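Local coordinates for protein BH2851 (Bacillus halodurans, PDB 2GFG) that is of unknown function, possibly an adenylate cyclase, and as a CYTH-domain protein probably acts on triphosphorylated substrates inside an antiparallel barrel, at residues A[19-23]-A[137-141]; A[63-67]-A[79-85]; A[67-71]-A[105-109]; A[148-152]-A[179-185]. One frame throughout, in Å; residues are numbered along the deposited sequence.

Contact 1: residues A[19-23]-A[137-141]; sequences FKRLI and CLDHS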
loop_
_atom_site.group_PDB
_atom_site.type_symbol
_atom_site.label_atom_id
_atom_site.label_comp_id
_atom_site.label_asym_id
_atom_site.label_seq_id
_atom_site.Cartn_x
_atom_site.Cartn_y
_atom_site.Cartn_z
ATOM N N PHE A 19 -0.083 -3.801 18.704
ATOM C CA PHE A 19 -1.105 -3.160 17.844
ATOM C C PHE A 19 -2.333 -2.789 18.660
ATOM O O PHE A 19 -2.814 -1.661 18.593
ATOM C CB PHE A 19 -1.507 -4.100 16.714
ATOM C CG PHE A 19 -2.309 -3.446 15.640
ATOM C CD1 PHE A 19 -1.680 -2.693 14.642
ATOM C CD2 PHE A 19 -3.702 -3.625 15.573
ATOM C CE1 PHE A 19 -2.409 -2.136 13.603
ATOM C CE2 PHE A 19 -4.442 -3.056 14.531
ATOM C CZ PHE A 19 -3.793 -2.310 13.548
ATOM N N LYS A 20 -2.804 -3.743 19.459
ATOM C CA LYS A 20 -3.979 -3.546 20.327
ATOM C C LYS A 20 -3.732 -2.453 21.396
ATOM O O LYS A 20 -4.653 -1.711 21.766
ATOM C CB LYS A 20 -4.353 -4.870 21.000
ATOM C CG LYS A 20 -5.684 -4.871 21.669
ATOM C CD LYS A 20 -5.985 -6.236 22.299
ATOM C CE LYS A 20 -7.226 -6.185 23.154
ATOM N NZ LYS A 20 -7.037 -5.311 24.349
ATOM N N ARG A 21 -2.491 -2.372 21.890
ATOM C CA ARG A 21 -2.105 -1.329 22.856
ATOM C C ARG A 21 -2.091 0.057 22.198
ATOM O O ARG A 21 -2.505 1.049 22.810
ATOM C CB ARG A 21 -0.727 -1.636 23.467
ATOM C CG ARG A 21 -0.283 -0.630 24.550
ATOM C CD ARG A 21 1.004 -1.063 25.246
ATOM N NE ARG A 21 2.101 -1.327 24.295
ATOM C CZ ARG A 21 2.807 -0.384 23.649
ATOM N NH1 ARG A 21 2.525 0.912 23.807
ATOM N NH2 ARG A 21 3.795 -0.746 22.829
ATOM N N LEU A 22 -1.580 0.120 20.966
ATOM C CA LEU A 22 -1.513 1.386 20.208
ATOM C C LEU A 22 -2.893 1.925 19.869
ATOM O O LEU A 22 -3.092 3.132 19.839
ATOM C CB LEU A 22 -0.698 1.206 18.923
ATOM C CG LEU A 22 0.826 1.154 19.087
ATOM C CD1 LEU A 22 1.468 0.656 17.823
ATOM C CD2 LEU A 22 1.377 2.537 19.469
ATOM N N ILE A 23 -3.832 1.022 19.563
ATOM C CA ILE A 23 -5.239 1.405 19.331
ATOM C C ILE A 23 -5.806 2.091 20.572
ATOM O O ILE A 23 -6.478 3.121 20.470
ATOM C CB ILE A 23 -6.131 0.164 18.978
ATOM C CG1 ILE A 23 -5.777 -0.379 17.600
ATOM C CG2 ILE A 23 -7.641 0.531 19.019
ATOM C CD1 ILE A 23 -6.373 -1.767 17.313
ATOM N N CYS A 137 -0.783 5.612 10.097
ATOM C CA CYS A 137 -1.729 4.529 9.753
ATOM C C CYS A 137 -1.498 3.264 10.603
ATOM O O CYS A 137 -0.365 2.834 10.774
ATOM C CB CYS A 137 -1.605 4.170 8.265
ATOM S SG CYS A 137 -1.888 5.559 7.118
ATOM N N LEU A 138 -2.592 2.690 11.147
ATOM C CA LEU A 138 -2.544 1.360 11.805
ATOM C C LEU A 138 -3.196 0.331 10.894
ATOM O O LEU A 138 -4.403 0.364 10.687
ATOM C CB LEU A 138 -3.252 1.386 13.162
ATOM C CG LEU A 138 -2.520 2.072 14.336
ATOM C CD1 LEU A 138 -3.427 2.141 15.531
ATOM C CD2 LEU A 138 -1.247 1.347 14.698
ATOM N N ASP A 139 -2.389 -0.609 10.386
ATOM C CA ASP A 139 -2.837 -1.584 9.372
ATOM C C ASP A 139 -2.835 -3.001 9.889
ATOM O O ASP A 139 -1.777 -3.557 10.193
ATOM C CB ASP A 139 -1.915 -1.528 8.147
ATOM C CG ASP A 139 -2.068 -0.261 7.354
ATOM O OD1 ASP A 139 -2.945 0.560 7.677
ATOM O OD2 ASP A 139 -1.308 -0.094 6.376
ATOM N N HIS A 140 -4.021 -3.604 9.933
ATOM C CA HIS A 140 -4.174 -5.023 10.188
ATOM C C HIS A 140 -4.530 -5.680 8.853
ATOM O O HIS A 140 -5.583 -5.384 8.268
ATOM C CB HIS A 140 -5.272 -5.260 11.247
ATOM C CG HIS A 140 -5.655 -6.700 11.421
ATOM N ND1 HIS A 140 -6.936 -7.092 11.752
ATOM C CD2 HIS A 140 -4.939 -7.841 11.274
ATOM C CE1 HIS A 140 -6.983 -8.410 11.825
ATOM N NE2 HIS A 140 -5.791 -8.888 11.523
ATOM N N SER A 141 -3.633 -6.529 8.354
ATOM C CA SER A 141 -3.785 -7.134 7.026
ATOM C C SER A 141 -3.937 -8.638 7.108
ATOM O O SER A 141 -3.371 -9.270 7.981
ATOM C CB SER A 141 -2.574 -6.794 6.145
ATOM O OG SER A 141 -2.427 -5.397 6.011
#
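Phe-19 and Leu-138 bring helix segment 19-23 and strand segment 137-141 nearest each other, their CA atoms 7.7 Å apart. The two run largely counter to one another, with 141° between their N-to-C directions. Phe-19 leads: its CG stands anti to the backbone N (chi1 -168°), which sends the ring down onto the strand. The ring meets the backbone there with its edge, CE1 lying 3.6 Å from Asp-139 N and close to the ring plane. That same N faces Glu-150 O of the next strand, so the phenyl abuts a peptide already engaged in the sheet. This is a helix laid on the outside of the closed antiparallel barrel of the CYTH fold: Leu-138 and His-140 turn toward the helix, whereas Asp-139 turns away from it, to Lys-182 and Arg-126. Leu-138 and Phe-19 run past one another head to tail, Leu-138 CB 3.6 Å from CE1 of the Phe-19 ring. The leucine methyls then split, CD1 reaching Ile-23 CG1 at 4.0 Å and CD2 touching Leu-22 CD1 at 4.2 Å. At the other end His-140 CB sits 4.0 Å from Phe-19 CZ, while its ring stacks on Tyr-149 and its NE2 bonds to Glu-147.

Contact 2: residues A[63-67]-A[79-85]; sequences IFTFT and TNQTLSK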
loop_
_atom_site.group_PDB
_atom_site.type_symbol
_atom_site.label_atom_id
_atom_site.label_comp_id
_atom_site.label_asym_id
_atom_site.label_seq_id
_atom_site.Cartn_x
_atom_site.Cartn_y
_atom_site.Cartn_z
ATOM N N ILE A 63 -15.602 1.949 -3.986
ATOM C CA ILE A 63 -14.768 2.756 -4.884
ATOM C C ILE A 63 -13.510 1.971 -5.260
ATOM O O ILE A 63 -12.785 1.478 -4.380
ATOM C CB ILE A 63 -14.388 4.111 -4.249
ATOM C CG1 ILE A 63 -15.633 4.989 -4.124
ATOM C CG2 ILE A 63 -13.284 4.842 -5.099
ATOM C CD1 ILE A 63 -15.456 6.184 -3.256
ATOM N N PHE A 64 -13.255 1.877 -6.570
ATOM C CA PHE A 64 -12.087 1.184 -7.109
ATOM C C PHE A 64 -11.061 2.181 -7.594
ATOM O O PHE A 64 -11.408 3.152 -8.277
ATOM C CB PHE A 64 -12.498 0.276 -8.254
ATOM C CG PHE A 64 -13.412 -0.821 -7.843
ATOM C CD1 PHE A 64 -14.776 -0.596 -7.725
ATOM C CD2 PHE A 64 -12.907 -2.087 -7.517
ATOM C CE1 PHE A 64 -15.631 -1.616 -7.311
ATOM C CE2 PHE A 64 -13.756 -3.114 -7.130
ATOM C CZ PHE A 64 -15.113 -2.880 -7.014
ATOM N N THR A 65 -9.791 1.932 -7.249
ATOM C CA THR A 65 -8.686 2.810 -7.630
ATOM C C THR A 65 -7.516 1.989 -8.198
ATOM O O THR A 65 -6.975 1.103 -7.521
ATOM C CB THR A 65 -8.191 3.637 -6.426
ATOM O OG1 THR A 65 -9.305 4.313 -5.812
ATOM C CG2 THR A 65 -7.145 4.671 -6.858
ATOM N N PHE A 66 -7.163 2.277 -9.449
ATOM C CA PHE A 66 -6.025 1.655 -10.127
ATOM C C PHE A 66 -4.785 2.454 -9.773
ATOM O O PHE A 66 -4.760 3.660 -9.968
ATOM C CB PHE A 66 -6.280 1.683 -11.655
ATOM C CG PHE A 66 -5.394 0.738 -12.480
ATOM C CD1 PHE A 66 -4.898 -0.475 -11.949
ATOM C CD2 PHE A 66 -5.215 0.985 -13.857
ATOM C CE1 PHE A 66 -4.166 -1.351 -12.741
ATOM C CE2 PHE A 66 -4.478 0.103 -14.659
ATOM C CZ PHE A 66 -3.949 -1.053 -14.109
ATOM N N THR A 67 -3.762 1.786 -9.226
ATOM C CA THR A 67 -2.571 2.500 -8.702
ATOM C C THR A 67 -1.264 1.843 -9.095
ATOM O O THR A 67 -1.069 0.636 -8.886
ATOM C CB THR A 67 -2.630 2.632 -7.151
ATOM O OG1 THR A 67 -3.709 3.487 -6.795
ATOM C CG2 THR A 67 -1.322 3.216 -6.585
ATOM N N THR A 79 0.879 6.930 -9.037
ATOM C CA THR A 79 -0.070 7.354 -10.066
ATOM C C THR A 79 -1.392 6.648 -9.834
ATOM O O THR A 79 -1.475 5.415 -9.951
ATOM C CB THR A 79 0.459 7.040 -11.476
ATOM O OG1 THR A 79 1.735 7.651 -11.643
ATOM C CG2 THR A 79 -0.497 7.569 -12.556
ATOM N N ASN A 80 -2.424 7.433 -9.482
ATOM C CA ASN A 80 -3.745 6.902 -9.142
ATOM C C ASN A 80 -4.765 7.180 -10.253
ATOM O O ASN A 80 -4.745 8.254 -10.880
ATOM C CB ASN A 80 -4.241 7.528 -7.830
ATOM C CG ASN A 80 -3.340 7.207 -6.647
ATOM O OD1 ASN A 80 -3.041 6.037 -6.375
ATOM N ND2 ASN A 80 -2.947 8.235 -5.908
ATOM N N GLN A 81 -5.664 6.221 -10.481
ATOM C CA GLN A 81 -6.749 6.383 -11.463
ATOM C C GLN A 81 -8.000 5.671 -10.975
ATOM O O GLN A 81 -7.949 4.491 -10.639
ATOM C CB GLN A 81 -6.322 5.820 -12.812
ATOM C CG GLN A 81 -7.304 6.064 -13.967
ATOM C CD GLN A 81 -6.867 5.368 -15.249
ATOM O OE1 GLN A 81 -5.671 5.116 -15.461
ATOM N NE2 GLN A 81 -7.830 5.021 -16.091
ATOM N N THR A 82 -9.119 6.398 -10.932
ATOM C CA THR A 82 -10.413 5.828 -10.548
ATOM C C THR A 82 -10.928 4.908 -11.640
ATOM O O THR A 82 -10.841 5.232 -12.821
ATOM C CB THR A 82 -11.475 6.935 -10.303
ATOM O OG1 THR A 82 -10.995 7.858 -9.332
ATOM C CG2 THR A 82 -12.825 6.327 -9.809
ATOM N N LEU A 83 -11.468 3.758 -11.231
ATOM C CA LEU A 83 -12.087 2.800 -12.155
ATOM C C LEU A 83 -13.520 2.565 -11.762
ATOM O O LEU A 83 -13.872 2.682 -10.596
ATOM C CB LEU A 83 -11.362 1.463 -12.112
ATOM C CG LEU A 83 -9.884 1.398 -12.428
ATOM C CD1 LEU A 83 -9.457 -0.067 -12.490
ATOM C CD2 LEU A 83 -9.548 2.108 -13.734
ATOM N N SER A 84 -14.344 2.188 -12.734
ATOM C CA SER A 84 -15.683 1.684 -12.444
ATOM C C SER A 84 -15.573 0.222 -12.060
ATOM O O SER A 84 -14.524 -0.417 -12.284
ATOM C CB SER A 84 -16.607 1.837 -13.658
ATOM O OG SER A 84 -16.115 1.125 -14.775
ATOM N N LYS A 85 -16.639 -0.307 -11.465
ATOM C CA LYS A 85 -16.730 -1.742 -11.147
ATOM C C LYS A 85 -16.508 -2.608 -12.423
ATOM O O LYS A 85 -15.822 -3.624 -12.368
ATOM C CB LYS A 85 -18.092 -2.063 -10.502
ATOM C CG LYS A 85 -18.194 -3.469 -9.893
ATOM C CD LYS A 85 -19.572 -3.716 -9.291
ATOM C CE LYS A 85 -19.683 -5.116 -8.691
ATOM N NZ LYS A 85 -21.069 -5.395 -8.159
HETATM O O HOH W 1 -15.053 3.505 -8.359
#
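Phe-66 and Gln-81 face each other as an antiparallel hydrogen-bonded pair in the beta hairpin of strands 63-71 and 76-83, two neighbouring staves of the CYTH barrel. Phe-66 N donates a hydrogen bond to Gln-81 O over 2.6 Å, and Gln-81 N returns the bond to Phe-66 O at 2.8 Å. Both carbonyls also receive a CA-H, Gln-81 O from Thr-65 and Phe-66 O from Asn-80. Farther along, Leu-83 N points straight at Phe-64 O (3.0 Å, 179° at the hydrogen), but from well above the carbonyl plane. The return bond is replaced by a water, which accepts from Phe-64 N at 3.0 Å and donates to Leu-83 O at 2.7 Å, so both main-chain groups are still served. Thr-65 and Thr-67 bond through their backbones to Arg-58 and Arg-56 of the strand on the hairpin's other flank.

The face carrying Phe-64, Phe-66, Gln-81 and Leu-83 is the outer one. Leu-83 runs aslant Phe-66, its CG 3.7 Å from Phe-66 CB, and helix 101-108 covers both Phe-66 and Gln-81 through Val-102. Gln-81 is extended, and its NE2 bonds to Ser-99 O. On the inner face Thr-67 and Asn-80 project together, flank to flank. Asn-80 ND2 is taken by Glu-78 OE1, leaving the amide oxygen for the threonine: Thr-67 OG1 donates to Asn-80 OD1 over 2.7 Å, in the carbonyl plane and on a lone pair.

Contact 3: residues A[67-71]-A[105-109]; sequences TLKQP and ALRDL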
loop_
_atom_site.group_PDB
_atom_site.type_symbol
_atom_site.label_atom_id
_atom_site.label_comp_id
_atom_site.label_asym_id
_atom_site.label_seq_id
_atom_site.Cartn_x
_atom_site.Cartn_y
_atom_site.Cartn_z
ATOM N N THR A 67 -3.762 1.786 -9.226
ATOM C CA THR A 67 -2.571 2.500 -8.702
ATOM C C THR A 67 -1.264 1.843 -9.095
ATOM O O THR A 67 -1.069 0.636 -8.886
ATOM C CB THR A 67 -2.630 2.632 -7.151
ATOM O OG1 THR A 67 -3.709 3.487 -6.795
ATOM C CG2 THR A 67 -1.322 3.216 -6.585
ATOM N N LEU A 68 -0.380 2.644 -9.691
ATOM C CA LEU A 68 1.002 2.258 -9.914
ATOM C C LEU A 68 1.889 3.002 -8.905
ATOM O O LEU A 68 1.631 4.171 -8.590
ATOM C CB LEU A 68 1.432 2.607 -11.347
ATOM C CG LEU A 68 2.903 2.348 -11.731
ATOM C CD1 LEU A 68 3.257 0.868 -11.630
ATOM C CD2 LEU A 68 3.189 2.875 -13.136
ATOM N N LYS A 69 2.884 2.295 -8.358
ATOM C CA LYS A 69 3.950 2.905 -7.542
ATOM C C LYS A 69 5.255 2.590 -8.199
ATOM O O LYS A 69 5.524 1.434 -8.480
ATOM C CB LYS A 69 3.962 2.331 -6.130
ATOM C CG LYS A 69 2.793 2.741 -5.276
ATOM C CD LYS A 69 2.877 2.104 -3.881
ATOM C CE LYS A 69 1.696 2.516 -3.009
ATOM N NZ LYS A 69 1.814 2.019 -1.604
ATOM N N GLN A 70 6.065 3.624 -8.472
ATOM C CA GLN A 70 7.390 3.440 -9.119
ATOM C C GLN A 70 8.450 4.308 -8.436
ATOM O O GLN A 70 8.107 5.205 -7.667
ATOM C CB GLN A 70 7.311 3.766 -10.627
ATOM C CG GLN A 70 6.928 5.210 -10.949
ATOM C CD GLN A 70 6.632 5.418 -12.424
ATOM O OE1 GLN A 70 5.478 5.622 -12.810
ATOM N NE2 GLN A 70 7.678 5.344 -13.266
ATOM N N PRO A 71 9.749 4.003 -8.668
ATOM C CA PRO A 71 10.826 4.817 -8.081
ATOM C C PRO A 71 10.784 6.312 -8.478
ATOM O O PRO A 71 10.269 6.671 -9.544
ATOM C CB PRO A 71 12.097 4.153 -8.619
ATOM C CG PRO A 71 11.708 2.766 -8.895
ATOM C CD PRO A 71 10.295 2.820 -9.372
ATOM N N ALA A 105 2.130 5.117 -17.878
ATOM C CA ALA A 105 3.338 4.927 -17.055
ATOM C C ALA A 105 3.885 3.489 -17.145
ATOM O O ALA A 105 5.092 3.281 -17.060
ATOM C CB ALA A 105 3.058 5.287 -15.620
ATOM N N LEU A 106 2.982 2.504 -17.288
ATOM C CA LEU A 106 3.394 1.100 -17.471
ATOM C C LEU A 106 4.113 0.922 -18.799
ATOM O O LEU A 106 5.177 0.295 -18.860
ATOM C CB LEU A 106 2.179 0.149 -17.404
ATOM C CG LEU A 106 1.506 -0.055 -16.048
ATOM C CD1 LEU A 106 0.288 -0.935 -16.208
ATOM C CD2 LEU A 106 2.463 -0.654 -15.033
ATOM N N ARG A 107 3.543 1.508 -19.860
ATOM C CA ARG A 107 4.149 1.455 -21.196
ATOM C C ARG A 107 5.479 2.232 -21.264
ATOM O O ARG A 107 6.392 1.816 -21.959
ATOM C CB ARG A 107 3.155 1.951 -22.270
ATOM C CG ARG A 107 1.998 0.958 -22.506
ATOM C CD ARG A 107 1.199 1.224 -23.801
ATOM N NE ARG A 107 0.079 2.165 -23.589
ATOM C CZ ARG A 107 -1.148 2.059 -24.155
ATOM N NH1 ARG A 107 -1.490 0.985 -24.897
ATOM N NH2 ARG A 107 -2.070 2.992 -23.901
ATOM N N ASP A 108 5.596 3.321 -20.485
ATOM C CA ASP A 108 6.888 4.065 -20.371
ATOM C C ASP A 108 7.989 3.215 -19.691
ATOM O O ASP A 108 9.173 3.439 -19.914
ATOM C CB ASP A 108 6.710 5.380 -19.597
ATOM C CG ASP A 108 5.887 6.416 -20.360
ATOM O OD1 ASP A 108 5.603 6.218 -21.568
ATOM O OD2 ASP A 108 5.521 7.438 -19.744
ATOM N N LEU A 109 7.574 2.263 -18.849
ATOM C CA LEU A 109 8.509 1.324 -18.183
ATOM C C LEU A 109 8.761 0.028 -19.009
ATOM O O LEU A 109 9.441 -0.885 -18.535
ATOM C CB LEU A 109 7.979 0.954 -16.782
ATOM C CG LEU A 109 7.933 2.089 -15.747
ATOM C CD1 LEU A 109 7.181 1.648 -14.512
ATOM C CD2 LEU A 109 9.340 2.573 -15.375
HETATM O O HOH W 2 6.853 5.419 -15.933
#
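Leu-68 presses its CD2 methyl against Ala-105 CB at 3.5 Å, tighter than an ordinary carbon contact. The other branch, CD1, goes to Leu-106 CD2 at 3.8 Å, so the forked end of one leucine spans two successive residues of the helix. The first torsion of Leu-68 (chi1 176°) turns CG away from the backbone N, and the side chain stretches toward the helix and holds both methyls at its surface. Leu-109, just past the helix, adds a looser touch to Leu-68 CD2 through its CD1.

Two residues on along the strand, Gln-70 makes the polar half of the contact. Its CG is wedged between the backbone N and the carbonyl carbon (chi1 62°), and from there the chain runs out extended until the amide lies over the helix end. OE1 rests 3.7 Å from Ala-105 CB, while NE2 comes within 3.9 Å of Leu-109 CD2. NE2 also donates to a water at 2.8 Å, and that water in turn donates a hydrogen bond to Ala-105 O over 3.0 Å. The bridge thus reaches the carbonyl of Ala-105, near the helix end, which receives a weak bond from Leu-109 N.

Next outward, Leu-55 of strand 54-60 touches both Leu-68 and Leu-106, closing the apolar patch from the side, and Gln-51 NE2 bonds to Leu-109 O. Backbone bonds from Leu-68 to Thr-79 and from Gln-70 to Leu-77 fix the strand in the sheet. Lys-69 leaves by the other face, toward Glu-7. What results is a short helix, 101-108, clamped to the outer wall of the antiparallel CYTH barrel by side chains alternating with those that line its interior.

Contact 4: residues A[148-152]-A[179-185]; sequences DYEIE and TENKIQR. With EDO (1,2-ethanediol), chain H.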
loop_
_atom_site.group_PDB
_atom_site.type_symbol
_atom_site.label_atom_id
_atom_site.label_comp_id
_atom_site.label_asym_id
_atom_site.label_seq_id
_atom_site.Cartn_x
_atom_site.Cartn_y
_atom_site.Cartn_z
ATOM N N ASP A 148 -1.115 -10.044 9.692
ATOM C CA ASP A 148 -0.100 -9.269 10.429
ATOM C C ASP A 148 -0.564 -7.845 10.738
ATOM O O ASP A 148 -1.638 -7.419 10.299
ATOM C CB ASP A 148 1.258 -9.269 9.677
ATOM C CG ASP A 148 1.182 -8.612 8.278
ATOM O OD1 ASP A 148 0.415 -7.628 8.091
ATOM O OD2 ASP A 148 1.972 -9.039 7.393
ATOM N N TYR A 149 0.244 -7.135 11.523
ATOM C CA TYR A 149 -0.091 -5.797 12.001
ATOM C C TYR A 149 1.054 -4.864 11.707
ATOM O O TYR A 149 2.221 -5.260 11.784
ATOM C CB TYR A 149 -0.374 -5.832 13.505
ATOM C CG TYR A 149 -1.436 -6.827 13.895
ATOM C CD1 TYR A 149 -1.110 -8.168 14.143
ATOM C CD2 TYR A 149 -2.775 -6.448 13.977
ATOM C CE1 TYR A 149 -2.100 -9.105 14.482
ATOM C CE2 TYR A 149 -3.772 -7.371 14.316
ATOM C CZ TYR A 149 -3.431 -8.696 14.557
ATOM O OH TYR A 149 -4.405 -9.592 14.878
ATOM N N GLU A 150 0.732 -3.620 11.367
ATOM C CA GLU A 150 1.741 -2.667 10.921
ATOM C C GLU A 150 1.343 -1.224 11.234
ATOM O O GLU A 150 0.190 -0.833 11.053
ATOM C CB GLU A 150 1.956 -2.815 9.410
ATOM C CG GLU A 150 3.259 -2.195 8.891
ATOM C CD GLU A 150 3.348 -2.185 7.369
ATOM O OE1 GLU A 150 2.404 -2.660 6.701
ATOM O OE2 GLU A 150 4.353 -1.684 6.843
ATOM N N ILE A 151 2.316 -0.446 11.706
ATOM C CA ILE A 151 2.160 0.995 11.865
ATOM C C ILE A 151 3.014 1.669 10.796
ATOM O O ILE A 151 4.079 1.155 10.441
ATOM C CB ILE A 151 2.579 1.476 13.301
ATOM C CG1 ILE A 151 2.108 2.904 13.547
ATOM C CG2 ILE A 151 4.126 1.354 13.521
ATOM C CD1 ILE A 151 2.329 3.379 14.987
ATOM N N GLU A 152 2.498 2.759 10.207
ATOM C CA GLU A 152 3.249 3.520 9.153
ATOM C C GLU A 152 3.054 5.007 9.335
ATOM O O GLU A 152 1.960 5.445 9.632
ATOM C CB GLU A 152 2.764 3.149 7.737
ATOM C CG GLU A 152 2.524 1.650 7.482
ATOM C CD GLU A 152 1.468 1.397 6.413
ATOM O OE1 GLU A 152 0.475 2.163 6.347
ATOM O OE2 GLU A 152 1.596 0.402 5.684
ATOM N N THR A 179 10.970 -4.316 7.477
ATOM C CA THR A 179 9.598 -4.402 6.988
ATOM C C THR A 179 9.509 -4.055 5.512
ATOM O O THR A 179 9.641 -2.895 5.128
ATOM C CB THR A 179 8.677 -3.457 7.799
ATOM O OG1 THR A 179 8.723 -3.818 9.182
ATOM C CG2 THR A 179 7.222 -3.530 7.296
ATOM N N GLU A 180 9.293 -5.070 4.686
ATOM C CA GLU A 180 9.039 -4.860 3.259
ATOM C C GLU A 180 7.571 -4.472 3.054
ATOM O O GLU A 180 6.756 -4.586 3.970
ATOM C CB GLU A 180 9.412 -6.118 2.436
ATOM C CG GLU A 180 8.542 -7.351 2.710
ATOM C CD GLU A 180 9.190 -8.658 2.243
ATOM O OE1 GLU A 180 9.985 -8.628 1.273
ATOM O OE2 GLU A 180 8.893 -9.718 2.851
ATOM N N ASN A 181 7.256 -3.970 1.867
ATOM C CA ASN A 181 5.887 -3.530 1.538
ATOM C C ASN A 181 4.863 -4.679 1.572
ATOM O O ASN A 181 5.217 -5.828 1.384
ATOM C CB ASN A 181 5.868 -2.840 0.160
ATOM C CG ASN A 181 6.543 -1.450 0.181
ATOM O OD1 ASN A 181 6.441 -0.707 1.164
ATOM N ND2 ASN A 181 7.202 -1.096 -0.917
ATOM N N LYS A 182 3.588 -4.337 1.836
ATOM C CA LYS A 182 2.487 -5.337 1.894
ATOM C C LYS A 182 2.520 -6.273 0.703
ATOM O O LYS A 182 2.437 -7.488 0.856
ATOM C CB LYS A 182 1.130 -4.642 1.940
ATOM C CG LYS A 182 0.752 -4.110 3.289
ATOM C CD LYS A 182 -0.477 -3.236 3.204
ATOM C CE LYS A 182 -0.871 -2.678 4.559
ATOM N NZ LYS A 182 0.189 -1.847 5.154
ATOM N N ILE A 183 2.624 -5.687 -0.490
ATOM C CA ILE A 183 2.677 -6.449 -1.736
ATOM C C ILE A 183 3.901 -7.391 -1.785
ATOM O O ILE A 183 3.826 -8.491 -2.338
ATOM C CB ILE A 183 2.655 -5.494 -2.987
ATOM C CG1 ILE A 183 2.470 -6.289 -4.266
ATOM C CG2 ILE A 183 3.934 -4.617 -3.058
ATOM C CD1 ILE A 183 2.154 -5.435 -5.464
ATOM N N GLN A 184 5.010 -6.957 -1.186
ATOM C CA GLN A 184 6.228 -7.781 -1.120
ATOM C C GLN A 184 6.075 -8.869 -0.053
ATOM O O GLN A 184 6.469 -10.021 -0.271
ATOM C CB GLN A 184 7.451 -6.915 -0.829
ATOM C CG GLN A 184 7.695 -5.808 -1.867
ATOM C CD GLN A 184 8.253 -6.331 -3.161
ATOM N N ARG A 185 5.462 -8.506 1.091
ATOM C CA ARG A 185 5.108 -9.495 2.131
ATOM C C ARG A 185 4.099 -10.500 1.580
ATOM O O ARG A 185 4.080 -11.654 1.996
ATOM C CB ARG A 185 4.531 -8.814 3.384
ATOM C CG ARG A 185 5.506 -7.890 4.110
ATOM C CD ARG A 185 5.111 -7.661 5.570
ATOM N NE ARG A 185 3.701 -7.266 5.742
ATOM C CZ ARG A 185 3.236 -6.002 5.695
ATOM N NH1 ARG A 185 4.032 -4.985 5.372
ATOM N NH2 ARG A 185 1.949 -5.773 5.922
HETATM C C1 EDO H . 2.996 -0.738 3.226
HETATM O O1 EDO H . 3.918 -1.671 3.793
HETATM C C2 EDO H . 3.148 -0.679 1.707
HETATM O O2 EDO H . 1.937 -1.061 1.026
#
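Glu-150 and Thr-179 mark the nearest approach of the two backbones, their CA atoms 9.0 Å apart, so the gap between strand 148-152 and the loop running into the helix that starts at Lys-182 is bridged by side chains. Lys-182 reaches across with a nearly extended chain that bends at its last torsion (chi4 60°), setting NZ between two carboxylates. NZ lies 2.7 Å from Glu-152 OE2 and 2.8 Å from Glu-150 OE1, the latter approached from above the carboxylate plane. Asp-139 of the neighbouring strand supplies a third acidic partner.

Arg-185 works the other end. It grips Asp-148 side-on, NE giving a bond to OD2 at 3.0 Å and NH2 another to OD1 at 3.2 Å, with the carboxylate and guanidinium planes turned 60° from each other. Tyr-143 OH holds the same Asp-148 OD2. Asp-148, Glu-150 and Glu-152, at alternate positions of the strand, form a row on the barrel's inner face, and with Lys-182 and Arg-185 make a salt-bridge network of the kind that lines the tunnel of CYTH proteins, where triphosphates are bound in relatives. Glu-150 OE1 is shared: besides Lys-182 it receives weak bonds from NH1 and NH2 of Arg-185, whose plane stands 90° to its own. NH1 is also anchored near the guanidinium plane by Glu-180 O at 3.1 Å, which helps to fix the group's rotation. A 1,2-ethanediol, probably from the crystallisation liquor, sits beside the network, its O1 donating to Glu-150 OE2 at 3.1 Å and taking a weak bond from Lys-182 N.

Overall arrangement
All four contacts involve the same closed sheet, but in different places. Contacts 1 and 3 place helices on its outer wall, on opposite sides of the chain's centre, about 30 Å apart between contact centres; contact 1 is buried and apolar, contact 3 partly buried with a water bridge beside its apolar patch. Contact 2 belongs to the wall itself, held by backbone bonds, and shares Thr-67 and strand 63-71 with contact 3. Contact 4 lies nearest the centre and is almost wholly ionic. Contacts 1 and 4 touch through neighbouring strands: Asp-139 joins Lys-182 inside, while Tyr-149 packs with His-140 and Phe-19 outside.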